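Local atomic coordinates of beta-d-glucoside glucohydrolase (Hypocrea jecorina, PDB entry 3ZZ1), a protein that probably hydrolyses terminal, non-reducing beta-D-glucosyl residues to release beta-D-glucose, as a family 3 glycoside hydrolase acting in cellulose degradation. Residues 523-528 against 628-633; 580-585 against 621-626. All blocks are in the same frame, centred on the assembly; numbering follows the deposited sequence.

Contact 1 (523-528 against 628-633); sequences SPSGKL and TGAEVA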
loop_
_atom_site.group_PDB
_atom_site.type_symbol
_atom_site.label_atom_id
_atom_site.label_comp_id
_atom_site.label_asym_id
_atom_site.label_seq_id
_atom_site.Cartn_x
_atom_site.Cartn_y
_atom_site.Cartn_z
ATOM N N SER A 523 10.158 5.692 21.235
ATOM C CA SER A 523 10.723 6.654 20.305
ATOM C C SER A 523 10.059 6.460 18.944
ATOM O O SER A 523 9.802 5.317 18.542
ATOM C CB SER A 523 12.235 6.476 20.180
ATOM O OG SER A 523 12.763 7.345 19.189
ATOM N N PRO A 524 9.770 7.572 18.233
ATOM C CA PRO A 524 9.289 7.455 16.863
ATOM C C PRO A 524 10.342 6.751 16.015
ATOM O O PRO A 524 11.541 6.939 16.241
ATOM C CB PRO A 524 9.113 8.914 16.419
ATOM C CG PRO A 524 9.973 9.715 17.361
ATOM C CD PRO A 524 9.875 8.979 18.658
ATOM N N SER A 525 9.895 5.932 15.069
ATOM C CA SER A 525 10.802 5.090 14.294
ATOM C C SER A 525 10.340 4.901 12.848
ATOM O O SER A 525 10.965 4.171 12.076
ATOM C CB SER A 525 10.960 3.730 14.981
ATOM O OG SER A 525 9.725 3.044 15.000
ATOM N N GLY A 526 9.239 5.553 12.489
ATOM C CA GLY A 526 8.751 5.524 11.118
ATOM C C GLY A 526 9.595 6.402 10.217
ATOM O O GLY A 526 10.214 7.370 10.670
ATOM N N LYS A 527 9.623 6.058 8.934
ATOM C CA LYS A 527 10.375 6.824 7.950
ATOM C C LYS A 527 9.522 6.967 6.698
ATOM O O LYS A 527 8.745 6.063 6.373
ATOM C CB LYS A 527 11.733 6.165 7.674
ATOM C CG LYS A 527 12.686 6.268 8.884
ATOM C CD LYS A 527 14.124 5.890 8.584
ATOM C CE LYS A 527 15.013 6.256 9.767
ATOM N NZ LYS A 527 16.378 5.710 9.640
ATOM N N LEU A 528 9.642 8.109 6.022
ATOM C CA LEU A 528 8.775 8.433 4.882
ATOM C C LEU A 528 8.863 7.408 3.763
ATOM O O LEU A 528 9.933 6.855 3.491
ATOM C CB LEU A 528 9.080 9.826 4.324
ATOM C CG LEU A 528 8.780 11.056 5.189
ATOM C CD1 LEU A 528 9.326 12.295 4.509
ATOM C CD2 LEU A 528 7.291 11.216 5.465
ATOM N N THR A 628 16.263 4.597 24.344
ATOM C CA THR A 628 15.954 3.451 23.495
ATOM C C THR A 628 15.241 3.925 22.229
ATOM O O THR A 628 14.408 4.838 22.275
ATOM C CB THR A 628 15.102 2.415 24.277
ATOM O OG1 THR A 628 15.863 1.933 25.390
ATOM C CG2 THR A 628 14.697 1.224 23.404
ATOM N N GLY A 629 15.590 3.322 21.098
ATOM C CA GLY A 629 14.953 3.659 19.829
ATOM C C GLY A 629 15.198 2.615 18.764
ATOM O O GLY A 629 16.192 1.883 18.815
ATOM N N ALA A 630 14.282 2.542 17.801
ATOM C CA ALA A 630 14.428 1.640 16.669
ATOM C C ALA A 630 14.912 2.413 15.450
ATOM O O ALA A 630 14.432 3.516 15.171
ATOM C CB ALA A 630 13.107 0.922 16.375
ATOM N N GLU A 631 15.873 1.838 14.734
ATOM C CA GLU A 631 16.410 2.456 13.524
ATOM C C GLU A 631 16.071 1.655 12.272
ATOM O O GLU A 631 16.165 0.427 12.261
ATOM C CB GLU A 631 17.929 2.633 13.634
ATOM C CG GLU A 631 18.647 3.040 12.336
ATOM C CD GLU A 631 18.334 4.466 11.869
ATOM O OE1 GLU A 631 17.296 5.036 12.261
ATOM O OE2 GLU A 631 19.137 5.023 11.097
ATOM N N VAL A 632 15.688 2.370 11.219
ATOM C CA VAL A 632 15.455 1.766 9.910
ATOM C C VAL A 632 16.665 2.027 9.016
ATOM O O VAL A 632 16.873 3.149 8.551
ATOM C CB VAL A 632 14.159 2.302 9.249
ATOM C CG1 VAL A 632 13.950 1.678 7.869
ATOM C CG2 VAL A 632 12.958 2.034 10.138
ATOM N N ALA A 633 17.468 0.989 8.801
ATOM C CA ALA A 633 18.621 1.064 7.910
ATOM C C ALA A 633 18.199 0.697 6.497
ATOM O O ALA A 633 17.467 -0.276 6.288
ATOM C CB ALA A 633 19.720 0.133 8.384
HETATM O O HOH W 1 11.355 3.062 18.491
HETATM O O HOH W 2 13.639 5.482 16.895
HETATM O O HOH W 3 11.588 3.457 21.979
HETATM O O HOH W 4 13.552 4.503 12.558
#
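The carboxylate of E631 meets K527 from above its plane: NZ stands 2.9 Å from OE1 and 52° out of the flat group, forming a salt bridge whose two side chains cross at about a right angle. The other oxygen of the same group, OE2, is held by the hydroxyl of Y584. E631 starts out away from the loop, but its chain bends at chi2 (69°) and turns the carboxylate back to the lysine. A second flat group, the peptide carbonyl of V632, receives NZ at 2.8 Å from its O, with the nitrogen tilted 25° from the carbonyl plane. The lysine is extended beyond CG and slides past V632 in the opposite direction, bringing CD to 3.6 Å from the valine CB. A third acceptor, A699 O, completes the grip on this buried ammonium. An alanine in place of K527 would probably leave the E631 carboxylate without its counter-charge and V632 O without this donor, and open a gap beside the valine.

Farther back along the strand the contact is mediated largely by water. The two backbones run nearly the same way, yet no backbone-to-backbone hydrogen bond joins them; instead one water bridges S523 O to A630 N, and another joins P524 O, A630 O and S523 OG, a hydroxyl also hydrogen-bonded to Y579 N. A third donates to both S525 O and A630 O. Between them S525 CB rests 3.8 Å from A630 CB, while its OG turns to K656. The whole is an interdomain interface: a loop of the family 3 C-terminal domain runs alongside one strand of the fibronectin type III-like sandwich, joined to it by ordered water and one buried ion pair.

Contact 2 (580-585 against 621-626); sequences TKFNYS and IANSGQ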
loop_
_atom_site.group_PDB
_atom_site.type_symbol
_atom_site.label_atom_id
_atom_site.label_comp_id
_atom_site.label_asym_id
_atom_site.label_seq_id
_atom_site.Cartn_x
_atom_site.Cartn_y
_atom_site.Cartn_z
ATOM N N THR A 580 16.737 9.412 19.625
ATOM C CA THR A 580 18.137 9.061 19.837
ATOM C C THR A 580 18.906 9.101 18.508
ATOM O O THR A 580 18.335 9.458 17.468
ATOM C CB THR A 580 18.280 7.703 20.575
ATOM O OG1 THR A 580 19.637 7.526 20.997
ATOM C CG2 THR A 580 17.834 6.515 19.700
ATOM N N LYS A 581 20.195 8.768 18.551
ATOM C CA LYS A 581 21.031 8.725 17.347
ATOM C C LYS A 581 21.607 7.324 17.142
ATOM O O LYS A 581 21.742 6.564 18.091
ATOM C CB LYS A 581 22.173 9.749 17.429
ATOM C CG LYS A 581 21.735 11.199 17.610
ATOM C CD LYS A 581 21.068 11.769 16.353
ATOM C CE LYS A 581 20.785 13.262 16.508
ATOM N NZ LYS A 581 22.025 14.038 16.795
ATOM N N PHE A 582 21.943 6.995 15.899
ATOM C CA PHE A 582 22.486 5.686 15.560
ATOM C C PHE A 582 23.715 5.864 14.678
ATOM O O PHE A 582 23.727 6.729 13.797
ATOM C CB PHE A 582 21.444 4.853 14.801
ATOM C CG PHE A 582 20.143 4.671 15.537
ATOM C CD1 PHE A 582 19.978 3.623 16.444
ATOM C CD2 PHE A 582 19.074 5.542 15.318
ATOM C CE1 PHE A 582 18.780 3.448 17.119
ATOM C CE2 PHE A 582 17.865 5.369 15.994
ATOM C CZ PHE A 582 17.721 4.320 16.896
ATOM N N ASN A 583 24.758 5.071 14.905
ATOM C CA ASN A 583 25.813 5.020 13.895
ATOM C C ASN A 583 26.112 3.681 13.251
ATOM O O ASN A 583 25.979 2.618 13.872
ATOM C CB ASN A 583 27.090 5.821 14.225
ATOM C CG ASN A 583 27.298 6.042 15.689
ATOM O OD1 ASN A 583 27.865 5.194 16.378
ATOM N ND2 ASN A 583 26.893 7.214 16.173
ATOM N N TYR A 584 26.478 3.768 11.978
ATOM C CA TYR A 584 26.672 2.620 11.117
ATOM C C TYR A 584 28.162 2.350 10.988
ATOM O O TYR A 584 28.961 3.281 10.838
ATOM C CB TYR A 584 26.090 2.907 9.726
ATOM C CG TYR A 584 24.580 3.110 9.656
ATOM C CD1 TYR A 584 23.910 3.966 10.544
ATOM C CD2 TYR A 584 23.825 2.469 8.673
ATOM C CE1 TYR A 584 22.527 4.152 10.466
ATOM C CE2 TYR A 584 22.450 2.653 8.586
ATOM C CZ TYR A 584 21.810 3.492 9.482
ATOM O OH TYR A 584 20.451 3.664 9.382
ATOM N N SER A 585 28.534 1.078 11.036
ATOM C CA SER A 585 29.925 0.685 10.836
ATOM C C SER A 585 30.011 -0.692 10.204
ATOM O O SER A 585 29.016 -1.425 10.148
ATOM C CB SER A 585 30.687 0.695 12.164
ATOM O OG SER A 585 30.098 -0.206 13.081
ATOM N N ILE A 621 24.721 -1.538 13.495
ATOM C CA ILE A 621 24.055 -0.329 13.955
ATOM C C ILE A 621 24.081 -0.290 15.477
ATOM O O ILE A 621 23.632 -1.233 16.135
ATOM C CB ILE A 621 22.601 -0.237 13.446
ATOM C CG1 ILE A 621 22.561 -0.374 11.921
ATOM C CG2 ILE A 621 21.962 1.082 13.871
ATOM C CD1 ILE A 621 21.263 -0.911 11.410
ATOM N N ALA A 622 24.613 0.803 16.019
ATOM C CA ALA A 622 24.655 1.027 17.457
ATOM C C ALA A 622 23.856 2.267 17.831
ATOM O O ALA A 622 23.886 3.274 17.117
ATOM C CB ALA A 622 26.103 1.154 17.944
ATOM N N ASN A 623 23.130 2.176 18.942
ATOM C CA ASN A 623 22.444 3.327 19.517
ATOM C C ASN A 623 23.453 4.116 20.343
ATOM O O ASN A 623 23.838 3.696 21.438
ATOM C CB ASN A 623 21.248 2.868 20.365
ATOM C CG ASN A 623 20.526 4.018 21.075
ATOM O OD1 ASN A 623 21.016 5.151 21.152
ATOM N ND2 ASN A 623 19.345 3.717 21.608
ATOM N N SER A 624 23.891 5.248 19.797
ATOM C CA SER A 624 24.910 6.083 20.436
ATOM C C SER A 624 24.321 7.209 21.284
ATOM O O SER A 624 25.063 7.980 21.900
ATOM C CB SER A 624 25.853 6.667 19.385
ATOM O OG SER A 624 25.137 7.445 18.441
ATOM N N GLY A 625 22.995 7.299 21.315
ATOM C CA GLY A 625 22.314 8.376 22.033
ATOM C C GLY A 625 21.888 8.018 23.443
ATOM O O GLY A 625 22.422 7.085 24.049
ATOM N N GLN A 626 20.903 8.753 23.951
ATOM C CA GLN A 626 20.537 8.694 25.366
ATOM C C GLN A 626 19.395 7.743 25.700
ATOM O O GLN A 626 19.303 7.276 26.832
ATOM C CB GLN A 626 20.164 10.085 25.882
ATOM C CG GLN A 626 21.130 11.186 25.517
ATOM C CD GLN A 626 20.540 12.553 25.767
ATOM O OE1 GLN A 626 20.108 13.230 24.832
ATOM N NE2 GLN A 626 20.494 12.962 27.033
#
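T580 OG1 donates to N623 OD1 at 2.8 Å, and the same oxygen accepts the backbone N of G625, so two bonds grip OD1. The second closes an Asx turn, in which the peptide N arrives nearly along the C=O axis (161°). N623 stands with CG anti to its backbone N (chi1 176°), which carries the amide back to T580; with ND2 given to the carbonyls of V627 and L659, both ends of the amide are held.

This end continues into the tightly packed face of the sheet, shared by F582, Y584, I621 and N623. I621 CG2 touches F582 CB at 3.9 Å, and CG1 of the same isoleucine lies over one face of the Y584 ring. The F582 ring runs obliquely past N623, its plane 51° from the amide.

The reverse face is looser and largely open to solvent: A622 is partly exposed there and N583 fully, beside S624 in the turn that follows the strand, with ND2 of N583 2.9 Å from OG of S624. Between the two faces the backbones join the strands, N583 and A622 forming an antiparallel hydrogen-bonded pair with N583 N 3.0 Å from A622 O. Strand 582-591 is an outer strand of the three-stranded antiparallel sheet, bonded to 613-623, in a fibronectin type III-like beta-sandwich, one face inward and the other to water.

Overall arrangement
From the N terminus the chain builds a TIM-barrel-type domain and then the family 3 C-terminal domain, where helix 510-518 leads to loop 523-528, the first half of contact 1. Residues 580-585, which lead into strand 582-591, open contact 2; pairing with strand 613-623 closes the smaller loop, 35 residues with no helix. A short turn leads directly into strand 629-638, whose start closes the larger loop of contact 1, so contact 2 is nested inside it. The centres lie 11 Å apart and the two meet directly, E631 CB of contact 1 packing 3.6 Å from F582 CD2 of contact 2. Contact 2 builds one sheet of the sandwich; contact 1 docks the other sheet onto the preceding domain.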